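Local coordinates for protein osa (Shigella flexneri, PDB 4O7K) that acts as a plasmid fertility inhibition factor of the ParB/Srx superfamily and suppresses the oncogenicity of Agrobacterium tumefaciens, at residues V69-G73 / L74-R78; L4-R7 / R8-W12. The protein carries 1 engineered substitution. All blocks are in the same frame, centred on the assembly; numbering follows the deposited sequence.

Interaction 1: V69-G73 / L74-R78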
loop_
_atom_site.group_PDB
_atom_site.type_symbol
_atom_site.label_atom_id
_atom_site.label_comp_id
_atom_site.label_asym_id
_atom_site.label_seq_id
_atom_site.Cartn_x
_atom_site.Cartn_y
_atom_site.Cartn_z
ATOM N N VAL A 69 6.613 5.407 -3.544
ATOM C CA VAL A 69 5.696 6.326 -2.901
ATOM C C VAL A 69 5.319 5.752 -1.533
ATOM O O VAL A 69 4.908 4.591 -1.420
ATOM C CB VAL A 69 4.423 6.558 -3.737
ATOM C CG1 VAL A 69 3.537 7.608 -3.083
ATOM C CG2 VAL A 69 4.798 6.964 -5.172
ATOM N N TYR A 70 5.492 6.557 -0.497
ATOM C CA TYR A 70 5.019 6.183 0.831
ATOM C C TYR A 70 3.581 6.628 0.939
ATOM O O TYR A 70 3.292 7.823 0.838
ATOM C CB TYR A 70 5.862 6.829 1.926
ATOM C CG TYR A 70 7.304 6.395 1.884
ATOM C CD1 TYR A 70 7.667 5.092 2.204
ATOM C CD2 TYR A 70 8.298 7.280 1.499
ATOM C CE1 TYR A 70 8.986 4.686 2.150
ATOM C CE2 TYR A 70 9.611 6.885 1.432
ATOM C CZ TYR A 70 9.950 5.593 1.769
ATOM O OH TYR A 70 11.261 5.215 1.712
ATOM N N VAL A 71 2.667 5.685 1.127
ATOM C CA VAL A 71 1.267 6.070 1.101
ATOM C C VAL A 71 0.612 6.001 2.465
ATOM O O VAL A 71 0.948 5.176 3.320
ATOM C CB VAL A 71 0.429 5.209 0.097
ATOM C CG1 VAL A 71 1.007 5.316 -1.313
ATOM C CG2 VAL A 71 0.361 3.763 0.534
ATOM N N ASN A 72 -0.311 6.925 2.662
ATOM C CA ASN A 72 -1.245 6.883 3.760
ATOM C C ASN A 72 -2.180 5.701 3.534
ATOM O O ASN A 72 -2.975 5.704 2.586
ATOM C CB ASN A 72 -2.004 8.213 3.818
ATOM C CG ASN A 72 -3.023 8.266 4.928
ATOM O OD1 ASN A 72 -3.733 7.295 5.194
ATOM N ND2 ASN A 72 -3.117 9.421 5.575
ATOM N N GLY A 73 -2.083 4.684 4.386
ATOM C CA GLY A 73 -2.899 3.484 4.235
ATOM C C GLY A 73 -4.385 3.727 4.015
ATOM O O GLY A 73 -4.989 3.145 3.108
ATOM N N LEU A 74 -4.985 4.586 4.838
ATOM C CA LEU A 74 -6.412 4.886 4.700
ATOM C C LEU A 74 -6.730 5.564 3.365
ATOM O O LEU A 74 -7.780 5.319 2.774
ATOM C CB LEU A 74 -6.890 5.784 5.838
ATOM C CG LEU A 74 -6.923 5.197 7.252
ATOM C CD1 LEU A 74 -7.583 6.194 8.186
ATOM C CD2 LEU A 74 -7.640 3.850 7.300
ATOM N N ALA A 75 -5.837 6.439 2.911
ATOM C CA ALA A 75 -6.051 7.110 1.628
ATOM C C ALA A 75 -5.909 6.121 0.475
ATOM O O ALA A 75 -6.642 6.193 -0.520
ATOM C CB ALA A 75 -5.087 8.255 1.460
ATOM N N PHE A 76 -4.946 5.217 0.609
ATOM C CA PHE A 76 -4.689 4.196 -0.402
ATOM C C PHE A 76 -5.899 3.277 -0.514
ATOM O O PHE A 76 -6.361 2.975 -1.619
ATOM C CB PHE A 76 -3.425 3.411 -0.033
ATOM C CG PHE A 76 -3.057 2.338 -1.014
ATOM C CD1 PHE A 76 -2.221 2.617 -2.087
ATOM C CD2 PHE A 76 -3.515 1.040 -0.845
ATOM C CE1 PHE A 76 -1.857 1.620 -2.974
ATOM C CE2 PHE A 76 -3.148 0.040 -1.727
ATOM C CZ PHE A 76 -2.325 0.336 -2.797
ATOM N N TYR A 77 -6.396 2.853 0.650
ATOM C CA TYR A 77 -7.595 2.035 0.768
ATOM C C TYR A 77 -8.767 2.710 0.058
ATOM O O TYR A 77 -9.448 2.082 -0.747
ATOM C CB TYR A 77 -7.902 1.802 2.251
ATOM C CG TYR A 77 -9.101 0.934 2.593
ATOM C CD1 TYR A 77 -9.622 0.004 1.692
ATOM C CD2 TYR A 77 -9.697 1.043 3.845
ATOM C CE1 TYR A 77 -10.716 -0.786 2.042
ATOM C CE2 TYR A 77 -10.773 0.274 4.197
ATOM C CZ TYR A 77 -11.285 -0.635 3.302
ATOM O OH TYR A 77 -12.361 -1.389 3.689
ATOM N N ARG A 78 -8.989 3.987 0.359
ATOM C CA ARG A 78 -10.072 4.752 -0.266
ATOM C C ARG A 78 -9.947 4.827 -1.784
ATOM O O ARG A 78 -10.931 4.657 -2.510
ATOM C CB ARG A 78 -10.122 6.168 0.307
ATOM C CG ARG A 78 -11.161 7.057 -0.350
ATOM C CD ARG A 78 -11.183 8.448 0.262
ATOM N NE ARG A 78 -12.222 9.279 -0.350
ATOM C CZ ARG A 78 -12.047 10.001 -1.454
ATOM N NH1 ARG A 78 -10.876 10.004 -2.074
ATOM N NH2 ARG A 78 -13.045 10.723 -1.939
#
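Asn72 caps the helix that starts straight after its strand: its side-chain OD1 accepts a hydrogen bond from Ala75 N at 3.2 Å. CG stands anti to the backbone N (chi1 179°), which brings the amide back over the first turn. The approach is from above the amide plane, the donor lying 55° out of it, although the N-H itself points fairly straight at the oxygen. Leu74 N is also near, 3.0 Å from the same OD1. Asparagine suits the place because its short amide reaches N-H groups at the helix start, where no preceding helical turn supplies a carbonyl.

The backbone then takes over, with Phe76 N bonded to Asn72 O at 2.8 Å and Tyr77 N to Gly73 O at 2.8 Å. This is an N-capped strand-to-helix junction, where strand 67-72, the middle one of three antiparallel strands, runs into helix 73-81; the axes of strand segment 69-72 and helix segment 74-78 stand at 85°.

On the buried side Val71 CG2 lies 3.8 Å from Phe76 CB, the two side chains crossing at a slant. Valine offers a compact methyl to the base of the Phe76 side chain. Phe76 carries its ring onward to meet Phe154 edge-to-face. Ala75 packs its small methyl 3.9 Å from Asn72 CB, while the Tyr77 hydroxyl hydrogen-bonds Glu14 of helix 4-24.

Interaction 2: L4-R7 / R8-W12. Engineered in segment 4-7: Trp6 (natural residue Arg).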
loop_
_atom_site.group_PDB
_atom_site.type_symbol
_atom_site.label_atom_id
_atom_site.label_comp_id
_atom_site.label_asym_id
_atom_site.label_seq_id
_atom_site.Cartn_x
_atom_site.Cartn_y
_atom_site.Cartn_z
ATOM N N LEU A 4 -25.665 -6.368 -6.410
ATOM C CA LEU A 4 -24.936 -5.159 -6.767
ATOM C C LEU A 4 -25.290 -3.939 -5.914
ATOM O O LEU A 4 -24.408 -3.178 -5.517
ATOM C CB LEU A 4 -25.180 -4.836 -8.247
ATOM C CG LEU A 4 -24.438 -3.642 -8.848
ATOM C CD1 LEU A 4 -22.935 -3.823 -8.691
ATOM C CD2 LEU A 4 -24.806 -3.476 -10.308
ATOM N N LEU A 5 -26.575 -3.733 -5.652
ATOM C CA LEU A 5 -26.995 -2.572 -4.874
ATOM C C LEU A 5 -26.379 -2.635 -3.486
ATOM O O LEU A 5 -25.861 -1.642 -2.970
ATOM C CB LEU A 5 -28.517 -2.499 -4.777
ATOM C CG LEU A 5 -29.018 -1.327 -3.935
ATOM C CD1 LEU A 5 -28.606 -0.010 -4.590
ATOM C CD2 LEU A 5 -30.529 -1.402 -3.757
ATOM N N TRP A 6 -26.454 -3.824 -2.896
ATOM C CA TRP A 6 -25.843 -4.101 -1.600
ATOM C C TRP A 6 -24.365 -3.735 -1.617
ATOM O O TRP A 6 -23.882 -3.000 -0.753
ATOM C CB TRP A 6 -26.016 -5.582 -1.223
ATOM C CG TRP A 6 -25.245 -6.016 0.013
ATOM C CD1 TRP A 6 -23.891 -6.187 0.121
ATOM C CD2 TRP A 6 -25.791 -6.367 1.294
ATOM N NE1 TRP A 6 -23.562 -6.597 1.390
ATOM C CE2 TRP A 6 -24.708 -6.718 2.130
ATOM C CE3 TRP A 6 -27.087 -6.414 1.819
ATOM C CZ2 TRP A 6 -24.881 -7.108 3.460
ATOM C CZ3 TRP A 6 -27.258 -6.800 3.141
ATOM C CH2 TRP A 6 -26.160 -7.142 3.946
ATOM N N ARG A 7 -23.653 -4.255 -2.606
ATOM C CA ARG A 7 -22.213 -4.066 -2.677
ATOM C C ARG A 7 -21.834 -2.610 -2.942
ATOM O O ARG A 7 -20.867 -2.110 -2.373
ATOM C CB ARG A 7 -21.622 -5.008 -3.731
ATOM C CG ARG A 7 -21.620 -6.461 -3.251
ATOM C CD ARG A 7 -20.790 -7.378 -4.140
ATOM N NE ARG A 7 -21.555 -7.861 -5.283
ATOM C CZ ARG A 7 -21.383 -7.443 -6.533
ATOM N NH1 ARG A 7 -20.461 -6.530 -6.809
ATOM N NH2 ARG A 7 -22.136 -7.941 -7.509
ATOM N N ARG A 8 -22.612 -1.916 -3.764
ATOM C CA ARG A 8 -22.361 -0.496 -4.009
ATOM C C ARG A 8 -22.628 0.364 -2.779
ATOM O O ARG A 8 -21.886 1.301 -2.496
ATOM C CB ARG A 8 -23.209 0.016 -5.178
ATOM C CG ARG A 8 -22.804 -0.560 -6.519
ATOM C CD ARG A 8 -23.023 0.449 -7.621
ATOM N NE ARG A 8 -23.861 -0.088 -8.682
ATOM C CZ ARG A 8 -23.983 0.463 -9.882
ATOM N NH1 ARG A 8 -24.771 -0.093 -10.792
ATOM N NH2 ARG A 8 -23.312 1.570 -10.170
ATOM N N CYS A 9 -23.706 0.065 -2.066
ATOM C CA CYS A 9 -24.051 0.862 -0.895
ATOM C C CYS A 9 -23.000 0.686 0.194
ATOM O O CYS A 9 -22.618 1.644 0.869
ATOM C CB CYS A 9 -25.434 0.483 -0.371
ATOM S SG CYS A 9 -26.818 1.038 -1.402
ATOM N N ARG A 10 -22.523 -0.546 0.343
ATOM C CA ARG A 10 -21.517 -0.870 1.350
ATOM C C ARG A 10 -20.222 -0.114 1.076
ATOM O O ARG A 10 -19.625 0.479 1.982
ATOM C CB ARG A 10 -21.251 -2.376 1.376
ATOM C CG ARG A 10 -20.723 -2.885 2.699
ATOM C CD ARG A 10 -20.856 -4.401 2.793
ATOM N NE ARG A 10 -20.915 -4.864 4.178
ATOM C CZ ARG A 10 -20.255 -5.920 4.645
ATOM N NH1 ARG A 10 -19.484 -6.637 3.834
ATOM N NH2 ARG A 10 -20.362 -6.263 5.923
ATOM N N ALA A 11 -19.799 -0.139 -0.185
ATOM C CA ALA A 11 -18.584 0.552 -0.608
ATOM C C ALA A 11 -18.696 2.057 -0.372
ATOM O O ALA A 11 -17.761 2.700 0.123
ATOM C CB ALA A 11 -18.297 0.261 -2.082
ATOM N N TRP A 12 -19.851 2.603 -0.730
ATOM C CA TRP A 12 -20.140 4.013 -0.552
ATOM C C TRP A 12 -19.966 4.425 0.912
ATOM O O TRP A 12 -19.315 5.428 1.217
ATOM C CB TRP A 12 -21.566 4.316 -1.025
ATOM C CG TRP A 12 -21.897 5.772 -1.015
ATOM C CD1 TRP A 12 -21.791 6.640 -2.060
ATOM C CD2 TRP A 12 -22.391 6.532 0.091
ATOM N NE1 TRP A 12 -22.187 7.893 -1.673
ATOM C CE2 TRP A 12 -22.551 7.855 -0.352
ATOM C CE3 TRP A 12 -22.698 6.225 1.427
ATOM C CZ2 TRP A 12 -23.019 8.868 0.481
ATOM C CZ3 TRP A 12 -23.159 7.228 2.247
ATOM C CH2 TRP A 12 -23.320 8.535 1.773
#
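The indole of Trp6, an engineered residue where the natural protein has arginine, and the guanidinium of Arg10 run side by side in the same direction, one helical turn apart, with their planes 46° apart. That tilt rules out a parallel stack; the touch is made instead by the aliphatic part of the arginine, whose CD lies 3.8 Å from Trp6 NE1 and approaches the ring obliquely. The indole also stacks with the ring of His2. Arg10 is extended from CG to NE, a shape that carries its charge out alongside the indole; NH1 makes a long, weak ion pair with Asp96.

The guanidinium of Arg7 has Leu4 CA over one face, 4.0 Å above the plane and toward the rim. A bend at chi3 (-85°) folds the chain back along the helix, and NE makes a weak hydrogen bond to His2 O. In Arg8 the guanidinium is met obliquely by Leu4 CD2, which comes within 3.4 Å of NH1, while Leu4 CG lies 3.6 Å from NE. Leucine and arginine suit this exposed flank: the branched end covers part of the long side chain while the charged group can stay in solvent. Leu5 CD1 reaches Cys9 SG at 3.8 Å, another apolar touch one turn apart.

Beneath these pairs runs the regular i to i+4 bonding of an alpha-helix, from Arg8 N to Leu4 O (2.8 Å) through to Ala11 N and Arg7 O (3.1 Å). This first part of helix 4-24 lies at the surface, the centre of the contact about 23 Å from the centre of the chain. Here Leu4 touches Val85 and Arg10 touches Leu93 and Gln95, all in loops; farther on, the same helix packs against helix 73-81.

Interaction 2 comes first along the chain, in the opening turns of helix 4-24, and interaction 1 follows at the passage from strand 67-72 to helix 73-81. Their centres are 22 Å apart and their nearest atoms about 8 Å, without touching. Helix 4-24 relates them: its start carries interaction 2 at the surface, whereas residues farther along, including Glu14, Leu18, Asp19 and Leu22, meet residues of interaction 1 near the chain centre. Only interaction 1 includes a strand of the three-stranded antiparallel sheet. Helix 4-24 thus runs from an exposed N-terminal end to the strand-helix junction near the chain centre.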